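Long-range contacts in MccF (Escherichia coli, PDB 4IIY), which confers self-immunity to the antibiotic microcin C7, probably as a serine hydrolase of the peptidase S66 family related to LD-carboxypeptidases: residues Ile197-Leu202 and Asn357-Ile362; Ser234-Gly239 and Lys350-Phe355; Gly264-Ile269 and Val295-Leu300. The protein carries 1 engineered substitution. One frame throughout, in Å; residues are numbered along the deposited sequence.

Interaction 1 (Ile197-Leu202 and Asn357-Ile362); sequences IYTYTL and NKNISI. With EDO (1,2-ethanediol), chain O.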
loop_
_atom_site.group_PDB
_atom_site.type_symbol
_atom_site.label_atom_id
_atom_site.label_comp_id
_atom_site.label_asym_id
_atom_site.label_seq_id
_atom_site.Cartn_x
_atom_site.Cartn_y
_atom_site.Cartn_z
ATOM N N ILE B 197 -13.882 -22.481 -25.876
ATOM C CA ILE B 197 -13.340 -21.268 -25.286
ATOM C C ILE B 197 -14.364 -20.146 -25.366
ATOM O O ILE B 197 -15.291 -20.184 -26.186
ATOM C CB ILE B 197 -12.004 -20.835 -25.947
ATOM C CG1 ILE B 197 -12.231 -20.174 -27.313
ATOM C CG2 ILE B 197 -11.048 -22.024 -26.054
ATOM C CD1 ILE B 197 -10.956 -19.644 -27.945
ATOM N N TYR B 198 -14.209 -19.160 -24.491
ATOM C CA TYR B 198 -15.019 -17.957 -24.555
ATOM C C TYR B 198 -14.127 -16.765 -24.893
ATOM O O TYR B 198 -13.195 -16.462 -24.145
ATOM C CB TYR B 198 -15.740 -17.681 -23.232
ATOM C CG TYR B 198 -16.375 -16.324 -23.299
ATOM C CD1 TYR B 198 -17.565 -16.140 -23.989
ATOM C CD2 TYR B 198 -15.735 -15.205 -22.779
ATOM C CE1 TYR B 198 -18.131 -14.880 -24.121
ATOM C CE2 TYR B 198 -16.294 -13.946 -22.907
ATOM C CZ TYR B 198 -17.491 -13.790 -23.573
ATOM O OH TYR B 198 -18.034 -12.532 -23.698
ATOM N N THR B 199 -14.416 -16.073 -25.994
ATOM C CA THR B 199 -13.636 -14.914 -26.406
ATOM C C THR B 199 -14.380 -13.626 -26.058
ATOM O O THR B 199 -15.531 -13.428 -26.459
ATOM C CB THR B 199 -13.313 -14.969 -27.915
ATOM O OG1 THR B 199 -12.624 -16.197 -28.200
ATOM C CG2 THR B 199 -12.442 -13.786 -28.329
ATOM N N TYR B 200 -13.727 -12.752 -25.298
ATOM C CA TYR B 200 -14.360 -11.519 -24.848
ATOM C C TYR B 200 -14.720 -10.578 -25.992
ATOM O O TYR B 200 -13.963 -10.428 -26.956
ATOM C CB TYR B 200 -13.458 -10.781 -23.857
ATOM C CG TYR B 200 -13.524 -11.349 -22.463
ATOM C CD1 TYR B 200 -14.530 -10.961 -21.581
ATOM C CD2 TYR B 200 -12.586 -12.274 -22.025
ATOM C CE1 TYR B 200 -14.607 -11.479 -20.309
ATOM C CE2 TYR B 200 -12.656 -12.800 -20.747
ATOM C CZ TYR B 200 -13.665 -12.397 -19.900
ATOM O OH TYR B 200 -13.730 -12.933 -18.635
ATOM N N THR B 201 -15.877 -9.936 -25.855
ATOM C CA THR B 201 -16.230 -8.792 -26.672
ATOM C C THR B 201 -15.437 -7.584 -26.190
ATOM O O THR B 201 -14.952 -7.555 -25.052
ATOM C CB THR B 201 -17.726 -8.479 -26.545
ATOM O OG1 THR B 201 -18.059 -8.309 -25.159
ATOM C CG2 THR B 201 -18.550 -9.618 -27.108
ATOM N N LEU B 202 -15.293 -6.599 -27.065
ATOM C CA LEU B 202 -14.589 -5.367 -26.751
ATOM C C LEU B 202 -15.613 -4.247 -26.681
ATOM O O LEU B 202 -16.244 -3.933 -27.688
ATOM C CB LEU B 202 -13.582 -5.055 -27.858
ATOM C CG LEU B 202 -12.748 -3.786 -27.665
ATOM C CD1 LEU B 202 -11.751 -3.970 -26.532
ATOM C CD2 LEU B 202 -12.027 -3.412 -28.964
ATOM N N ASN B 357 -4.004 -11.418 -33.097
ATOM C CA ASN B 357 -5.406 -11.168 -33.440
ATOM C C ASN B 357 -6.119 -10.202 -32.495
ATOM O O ASN B 357 -7.303 -9.921 -32.664
ATOM C CB ASN B 357 -6.165 -12.492 -33.557
ATOM C CG ASN B 357 -5.699 -13.306 -34.737
ATOM O OD1 ASN B 357 -5.128 -14.392 -34.585
ATOM N ND2 ASN B 357 -5.911 -12.773 -35.918
ATOM N N LYS B 358 -5.387 -9.699 -31.500
ATOM C CA LYS B 358 -5.916 -8.702 -30.559
ATOM C C LYS B 358 -7.184 -9.175 -29.861
ATOM O O LYS B 358 -8.209 -8.495 -29.897
ATOM C CB LYS B 358 -6.185 -7.362 -31.250
ATOM C CG LYS B 358 -5.100 -6.895 -32.203
ATOM C CD LYS B 358 -3.761 -6.735 -31.545
ATOM C CE LYS B 358 -2.744 -6.199 -32.547
ATOM N NZ LYS B 358 -1.340 -6.513 -32.155
ATOM N N ASN B 359 -7.117 -10.338 -29.223
ATOM C CA ASN B 359 -8.254 -10.814 -28.448
ATOM C C ASN B 359 -7.810 -11.590 -27.215
ATOM O O ASN B 359 -6.626 -11.898 -27.046
ATOM C CB ASN B 359 -9.258 -11.598 -29.315
ATOM C CG ASN B 359 -8.669 -12.874 -29.916
ATOM O OD1 ASN B 359 -7.882 -13.575 -29.285
ATOM N ND2 ASN B 359 -9.070 -13.182 -31.156
ATOM N N ILE B 360 -8.771 -11.874 -26.348
ATOM C CA ILE B 360 -8.492 -12.547 -25.089
ATOM C C ILE B 360 -9.643 -13.494 -24.793
ATOM O O ILE B 360 -10.814 -13.135 -24.957
ATOM C CB ILE B 360 -8.220 -11.533 -23.934
ATOM C CG1 ILE B 360 -8.032 -12.259 -22.594
ATOM C CG2 ILE B 360 -9.301 -10.459 -23.837
ATOM C CD1 ILE B 360 -7.615 -11.336 -21.448
ATOM N N SER B 361 -9.307 -14.712 -24.384
ATOM C CA SER B 361 -10.289 -15.768 -24.203
ATOM C C SER B 361 -10.080 -16.519 -22.894
ATOM O O SER B 361 -8.947 -16.650 -22.423
ATOM C CB SER B 361 -10.201 -16.783 -25.349
ATOM O OG SER B 361 -10.331 -16.161 -26.620
ATOM N N ILE B 362 -11.173 -17.035 -22.340
ATOM C CA ILE B 362 -11.114 -17.993 -21.241
ATOM C C ILE B 362 -11.041 -19.394 -21.851
ATOM O O ILE B 362 -11.857 -19.742 -22.714
ATOM C CB ILE B 362 -12.358 -17.904 -20.340
ATOM C CG1 ILE B 362 -12.644 -16.458 -19.908
ATOM C CG2 ILE B 362 -12.213 -18.823 -19.141
ATOM C CD1 ILE B 362 -14.039 -16.266 -19.340
HETATM C C1 EDO O . -18.265 -19.333 -26.200
HETATM O O1 EDO O . -18.238 -20.767 -26.151
HETATM C C2 EDO O . -19.701 -18.824 -26.298
HETATM O O2 EDO O . -20.388 -18.949 -25.045
HETATM O O HOH W 1 -11.161 -10.255 -27.035
#
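T199 and S361 join hydroxyl to hydroxyl on one face of a very short antiparallel pairing, OG1 of T199 lying 2.8 Å from OG of S361 in a hydrogen bond. Both oxygens stand anti to their own carbonyl carbons (chi1 -57° in T199, -55° in S361), which turns them towards each other across the non-hydrogen-bonded pair. The backbones are tied on both sides of it. In the hydrogen-bonded pair Y198 with I362, Y198 N gives to I362 O at 3.0 Å and I362 N to Y198 O at 2.8 Å; one step on, Y200 N reaches I360 O at 3.0 Å. Beyond this the chains part, and a water bridges them, donating to Y200 O and accepting from I360 N. Y200 and I362 make the main apolar contact. CE2 of Y200 lies 3.8 Å from CG1 of I362 and its OH 3.4 Å from CD1 of the same side chain, while I360 O sits at the ring edge, in its plane, near CD2. Y198 adds CD2 against CD1 of I362 and sets its CE2 over the rim of one face of the Y200 ring. The Y200 hydroxyl is hydrogen-bonded to T344 O, which fixes the far end of the ring. With an alanine in place of Y200, T344 O would probably lose its hydroxyl partner and a gap would open beside I362. Strand 198-199 forms an edge of the mixed sheet within this chain, with strand 350-354 on the far side of 359-362; helix 178-191 packs through I189 on Y198, Y200 and I362, and strand 345-347 touches Y200 and I362 through P346.

Interaction 2 (Ser234-Gly239 and Lys350-Phe355); sequences SGKVEG and KLAIDF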
loop_
_atom_site.group_PDB
_atom_site.type_symbol
_atom_site.label_atom_id
_atom_site.label_comp_id
_atom_site.label_asym_id
_atom_site.label_seq_id
_atom_site.Cartn_x
_atom_site.Cartn_y
_atom_site.Cartn_z
ATOM N N SER B 234 3.518 -10.312 -29.608
ATOM C CA SER B 234 3.079 -11.108 -30.744
ATOM C C SER B 234 2.819 -12.532 -30.287
ATOM O O SER B 234 3.193 -12.921 -29.175
ATOM C CB SER B 234 4.129 -11.092 -31.862
ATOM O OG SER B 234 5.319 -11.740 -31.449
ATOM N N GLY B 235 2.180 -13.311 -31.146
ATOM C CA GLY B 235 1.867 -14.686 -30.822
ATOM C C GLY B 235 0.761 -14.793 -29.794
ATOM O O GLY B 235 0.021 -13.836 -29.550
ATOM N N LYS B 236 0.647 -15.969 -29.195
ATOM C CA LYS B 236 -0.412 -16.269 -28.247
ATOM C C LYS B 236 0.208 -16.759 -26.947
ATOM O O LYS B 236 1.123 -17.593 -26.956
ATOM C CB LYS B 236 -1.345 -17.336 -28.836
ATOM C CG LYS B 236 -2.614 -17.584 -28.037
ATOM C CD LYS B 236 -3.657 -18.348 -28.847
ATOM C CE LYS B 236 -3.189 -19.747 -29.194
ATOM N NZ LYS B 236 -4.288 -20.546 -29.811
ATOM N N VAL B 237 -0.275 -16.226 -25.828
ATOM C CA VAL B 237 0.160 -16.656 -24.505
ATOM C C VAL B 237 -1.025 -17.216 -23.743
ATOM O O VAL B 237 -2.056 -16.556 -23.626
ATOM C CB VAL B 237 0.758 -15.490 -23.692
ATOM C CG1 VAL B 237 1.102 -15.951 -22.277
ATOM C CG2 VAL B 237 1.985 -14.927 -24.392
ATOM N N GLU B 238 -0.878 -18.423 -23.212
ATOM C CA GLU B 238 -1.928 -19.058 -22.428
ATOM C C GLU B 238 -1.393 -19.431 -21.055
ATOM O O GLU B 238 -0.339 -20.063 -20.940
ATOM C CB GLU B 238 -2.468 -20.310 -23.124
ATOM C CG GLU B 238 -3.586 -20.997 -22.361
ATOM C CD GLU B 238 -4.234 -22.108 -23.164
ATOM O OE1 GLU B 238 -3.748 -22.394 -24.280
ATOM O OE2 GLU B 238 -5.231 -22.690 -22.686
ATOM N N GLY B 239 -2.111 -19.043 -20.005
ATOM C CA GLY B 239 -1.679 -19.335 -18.648
ATOM C C GLY B 239 -2.746 -18.973 -17.637
ATOM O O GLY B 239 -3.696 -18.248 -17.952
ATOM N N LYS B 350 -7.165 -20.687 -16.687
ATOM C CA LYS B 350 -6.399 -20.318 -17.864
ATOM C C LYS B 350 -7.151 -19.374 -18.802
ATOM O O LYS B 350 -8.328 -19.574 -19.112
ATOM C CB LYS B 350 -5.949 -21.566 -18.635
ATOM C CG LYS B 350 -4.856 -22.356 -17.928
ATOM C CD LYS B 350 -4.509 -23.621 -18.693
ATOM C CE LYS B 350 -3.520 -24.474 -17.917
ATOM N NZ LYS B 350 -3.208 -25.753 -18.621
ATOM N N LEU B 351 -6.421 -18.361 -19.253
ATOM C CA LEU B 351 -6.827 -17.495 -20.352
ATOM C C LEU B 351 -5.816 -17.628 -21.477
ATOM O O LEU B 351 -4.663 -17.999 -21.247
ATOM C CB LEU B 351 -6.833 -16.024 -19.927
ATOM C CG LEU B 351 -7.509 -15.624 -18.625
ATOM C CD1 LEU B 351 -7.361 -14.118 -18.437
ATOM C CD2 LEU B 351 -8.972 -16.032 -18.635
ATOM N N ALA B 352 -6.237 -17.291 -22.689
ATOM C CA ALA B 352 -5.319 -17.173 -23.815
ATOM C C ALA B 352 -5.425 -15.776 -24.397
ATOM O O ALA B 352 -6.514 -15.343 -24.793
ATOM C CB ALA B 352 -5.614 -18.229 -24.889
ATOM N N ILE B 353 -4.309 -15.063 -24.431
ATOM C CA ILE B 353 -4.261 -13.765 -25.076
ATOM C C ILE B 353 -3.596 -13.939 -26.434
ATOM O O ILE B 353 -2.453 -14.393 -26.519
ATOM C CB ILE B 353 -3.460 -12.734 -24.255
ATOM C CG1 ILE B 353 -3.989 -12.633 -22.820
ATOM C CG2 ILE B 353 -3.488 -11.373 -24.953
ATOM C CD1 ILE B 353 -3.102 -11.795 -21.915
ATOM N N ASP B 354 -4.317 -13.593 -27.496
ATOM C CA ASP B 354 -3.748 -13.639 -28.832
ATOM C C ASP B 354 -3.335 -12.234 -29.212
ATOM O O ASP B 354 -4.166 -11.386 -29.535
ATOM C CB ASP B 354 -4.762 -14.199 -29.823
ATOM C CG ASP B 354 -4.164 -14.446 -31.192
ATOM O OD1 ASP B 354 -3.224 -13.732 -31.582
ATOM O OD2 ASP B 354 -4.651 -15.379 -31.875
ATOM N N PHE B 355 -2.039 -11.979 -29.135
ATOM C CA PHE B 355 -1.509 -10.657 -29.422
ATOM C C PHE B 355 -1.555 -10.302 -30.905
ATOM O O PHE B 355 -1.615 -9.124 -31.260
ATOM C CB PHE B 355 -0.098 -10.528 -28.857
ATOM C CG PHE B 355 -0.074 -10.458 -27.363
ATOM C CD1 PHE B 355 -0.203 -9.243 -26.715
ATOM C CD2 PHE B 355 0.025 -11.612 -26.603
ATOM C CE1 PHE B 355 -0.201 -9.176 -25.336
ATOM C CE2 PHE B 355 0.018 -11.545 -25.223
ATOM C CZ PHE B 355 -0.101 -10.328 -24.597
#
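F355 lays its side chain beside the backbone of G235: CB comes within 3.4 Å of G235 O, and the same oxygen lies at the ring edge, near the ring plane. The carbonyl also takes the amide of F355, N to O 2.8 Å, the last backbone bond between the two segments at this end. Further along the ring, CE2 meets CG2 of V237 at 4.0 Å, while I353 CG2 stands over the rim of one face. G235 turns into the strand with a positive phi of 72°, which favours glycine. From there strands 236-239 and 350-354 run antiparallel, their axes 171° apart, as neighbours within the mixed sheet of this S66-family protein. V237 with I353 and G239 with L351 are hydrogen-bonded pairs, each with two reciprocal bonds; V237 N meets I353 O at 2.9 Å, and I353 N meets V237 O at 2.8 Å. E238 with A352 between them and K236 with D354 before V237 are non-hydrogen-bonded pairs, their side chains on the face opposite V237 and I353; CB of E238 and CB of A352 are 4.2 Å apart. E238 keeps CG anti to its N (chi1 -179°) and runs out extended over L351 O to a hydrogen bond between OE2 and T363 OG1. The D354 carboxylate turns to the following loop, OD1 accepting from N357 N, and K236 NZ remains 5.6 Å from D354 OD2, too far for a salt bridge.

Interaction 3 (Gly264-Ile269 and Val295-Leu300); sequences GDILFI and VSAIIL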
loop_
_atom_site.group_PDB
_atom_site.type_symbol
_atom_site.label_atom_id
_atom_site.label_comp_id
_atom_site.label_asym_id
_atom_site.label_seq_id
_atom_site.Cartn_x
_atom_site.Cartn_y
_atom_site.Cartn_z
ATOM N N GLY B 264 4.783 -18.940 -15.683
ATOM C CA GLY B 264 3.783 -19.122 -16.715
ATOM C C GLY B 264 2.435 -18.475 -16.456
ATOM O O GLY B 264 1.615 -18.423 -17.360
ATOM N N ASP B 265 2.190 -17.989 -15.241
ATOM C CA ASP B 265 0.937 -17.289 -14.955
ATOM C C ASP B 265 0.799 -16.035 -15.812
ATOM O O ASP B 265 1.790 -15.446 -16.257
ATOM C CB ASP B 265 0.867 -16.852 -13.487
ATOM C CG ASP B 265 0.527 -17.982 -12.530
ATOM O OD1 ASP B 265 0.099 -19.086 -12.949
ATOM O OD2 ASP B 265 0.673 -17.731 -11.310
ATOM N N ILE B 266 -0.443 -15.617 -16.017
ATOM C CA ILE B 266 -0.741 -14.296 -16.561
ATOM C C ILE B 266 -1.135 -13.386 -15.398
ATOM O O ILE B 266 -2.068 -13.693 -14.666
ATOM C CB ILE B 266 -1.878 -14.357 -17.607
ATOM C CG1 ILE B 266 -1.418 -15.146 -18.834
ATOM C CG2 ILE B 266 -2.336 -12.953 -18.000
ATOM C CD1 ILE B 266 -2.505 -15.377 -19.869
ATOM N N LEU B 267 -0.419 -12.284 -15.218
ATOM C CA LEU B 267 -0.734 -11.362 -14.134
ATOM C C LEU B 267 -1.804 -10.394 -14.583
ATOM O O LEU B 267 -1.627 -9.720 -15.593
ATOM C CB LEU B 267 0.508 -10.566 -13.729
ATOM C CG LEU B 267 0.282 -9.540 -12.613
ATOM C CD1 LEU B 267 0.048 -10.247 -11.296
ATOM C CD2 LEU B 267 1.469 -8.598 -12.520
ATOM N N PHE B 268 -2.902 -10.309 -13.833
ATOM C CA PHE B 268 -3.944 -9.312 -14.066
ATOM C C PHE B 268 -3.893 -8.298 -12.925
ATOM O O PHE B 268 -4.022 -8.670 -11.751
ATOM C CB PHE B 268 -5.322 -9.985 -14.119
ATOM C CG PHE B 268 -6.465 -9.024 -13.958
ATOM C CD1 PHE B 268 -6.722 -8.068 -14.925
ATOM C CD2 PHE B 268 -7.272 -9.066 -12.833
ATOM C CE1 PHE B 268 -7.775 -7.159 -14.766
ATOM C CE2 PHE B 268 -8.325 -8.167 -12.673
ATOM C CZ PHE B 268 -8.572 -7.216 -13.641
ATOM N N ILE B 269 -3.699 -7.029 -13.276
ATOM C CA ILE B 269 -3.647 -5.962 -12.280
ATOM C C ILE B 269 -4.378 -4.722 -12.783
ATOM O O ILE B 269 -4.318 -4.368 -13.976
ATOM C CB ILE B 269 -2.202 -5.586 -11.884
ATOM C CG1 ILE B 269 -1.327 -5.488 -13.132
ATOM C CG2 ILE B 269 -1.642 -6.599 -10.898
ATOM C CD1 ILE B 269 0.048 -4.879 -12.874
ATOM N N VAL B 295 5.991 -14.394 -14.740
ATOM C CA VAL B 295 4.768 -14.319 -15.534
ATOM C C VAL B 295 5.038 -14.291 -17.036
ATOM O O VAL B 295 6.047 -13.745 -17.490
ATOM C CB VAL B 295 3.841 -13.150 -15.105
ATOM C CG1 VAL B 295 3.445 -13.306 -13.640
ATOM C CG2 VAL B 295 4.500 -11.804 -15.332
ATOM N N SER B 296 4.123 -14.884 -17.799
ATOM C CA SER B 296 4.299 -14.946 -19.248
ATOM C C SER B 296 3.601 -13.810 -19.992
ATOM O O SER B 296 3.872 -13.572 -21.173
ATOM C CB SER B 296 3.839 -16.297 -19.787
ATOM O OG SER B 296 4.628 -17.347 -19.255
ATOM N N ALA B 297 2.715 -13.093 -19.305
ATOM C CA ALA B 297 2.054 -11.920 -19.867
ATOM C C ALA B 297 1.467 -11.119 -18.712
ATOM O O ALA B 297 1.292 -11.639 -17.605
ATOM C CB ALA B 297 0.954 -12.327 -20.861
ATOM N N ILE B 298 1.168 -9.854 -18.987
ATOM C CA ILE B 298 0.517 -8.975 -18.026
ATOM C C ILE B 298 -0.705 -8.346 -18.678
ATOM O O ILE B 298 -0.636 -7.896 -19.826
ATOM C CB ILE B 298 1.477 -7.856 -17.565
ATOM C CG1 ILE B 298 2.691 -8.461 -16.852
ATOM C CG2 ILE B 298 0.752 -6.851 -16.662
ATOM C CD1 ILE B 298 3.871 -7.527 -16.796
ATOM N N ILE B 299 -1.816 -8.331 -17.943
ATOM C CA ILE B 299 -3.009 -7.585 -18.322
ATOM C C ILE B 299 -3.140 -6.380 -17.397
ATOM O O ILE B 299 -3.226 -6.543 -16.171
ATOM C CB ILE B 299 -4.276 -8.438 -18.175
ATOM C CG1 ILE B 299 -4.190 -9.721 -19.014
ATOM C CG2 ILE B 299 -5.526 -7.624 -18.544
ATOM C CD1 ILE B 299 -5.242 -10.751 -18.636
ATOM N N LEU B 300 -3.122 -5.179 -17.968
ATOM C CA LEU B 300 -3.399 -3.969 -17.205
ATOM C C LEU B 300 -4.844 -3.569 -17.460
ATOM O O LEU B 300 -5.226 -3.286 -18.610
ATOM C CB LEU B 300 -2.493 -2.814 -17.641
ATOM C CG LEU B 300 -0.981 -3.020 -17.558
ATOM C CD1 LEU B 300 -0.268 -1.786 -18.093
ATOM C CD2 LEU B 300 -0.531 -3.321 -16.129
#
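Backbone hydrogen bonds knit L267 and I269 to A297 and I299 of the neighbouring parallel strand. A297 O receives L267 N at 3.0 Å, L267 O receives I299 N at 2.7 Å, and I299 O receives I269 N at 3.0 Å. Ahead of them S296 N binds D265 O at 2.9 Å, whereas the neighbouring A297 N is buried without a polar partner. CA-H...O contacts run between these bonds, among them I298 CA to L267 O. Apolar packing covers both faces. On one, I299 meets two residues of strand 266-270: its CD1 lies 3.7 Å from CG2 of I266, and its CG2 meets CD1 of F268 at 3.8 Å, at the ring edge and in the ring plane. On the other, L267 CB rests against CG1 of V295, and I269 and L300 lie side by side with CD1 of I269 3.7 Å from CD2 of L300. I269 holds CG1 between its backbone N and carbonyl carbon (chi1 44°), which swings that branch over to L300. Charge enters at D265, whose OD2 forms a salt bridge with R240 and accepts R262 N. The two strands are joined by helices 276-288 and 291-294 in a beta-alpha-beta crossover. Strand 266-270 ends in E270, predicted to belong to the charge relay system, and the nearest side-chain atoms of F268 and E270 are about 4 Å apart. Helix 276-288 covers L267 and I269 through L286; strand 236-245 flanks 266-270, and strand 330-334 flanks 297-301, touching I299 through F334 and L300 through V330.

In the fold
All three contacts join strands of one mixed sheet, which runs 198-199, 359-362, 350-354, 236-245, 266-270, 297-301 through them. Centres of interactions 1 and 2 lie about 10 Å apart, as do those of 2 and 3, with about 15 Å between 1 and 3. Along the chain they are nested: interaction 3 closes inside the loop of interaction 2, itself inside that of interaction 1. S361 O and A352 N, 2.8 Å apart, probably bond interaction 1 to 2, and I353 and I360 both reach I299. In interactions 1 and 2 late strands close onto earlier ones; the sheet runs from edge strand 198-199 inward to strand 266-270, which holds the predicted charge-relay residue E270, and on beyond it.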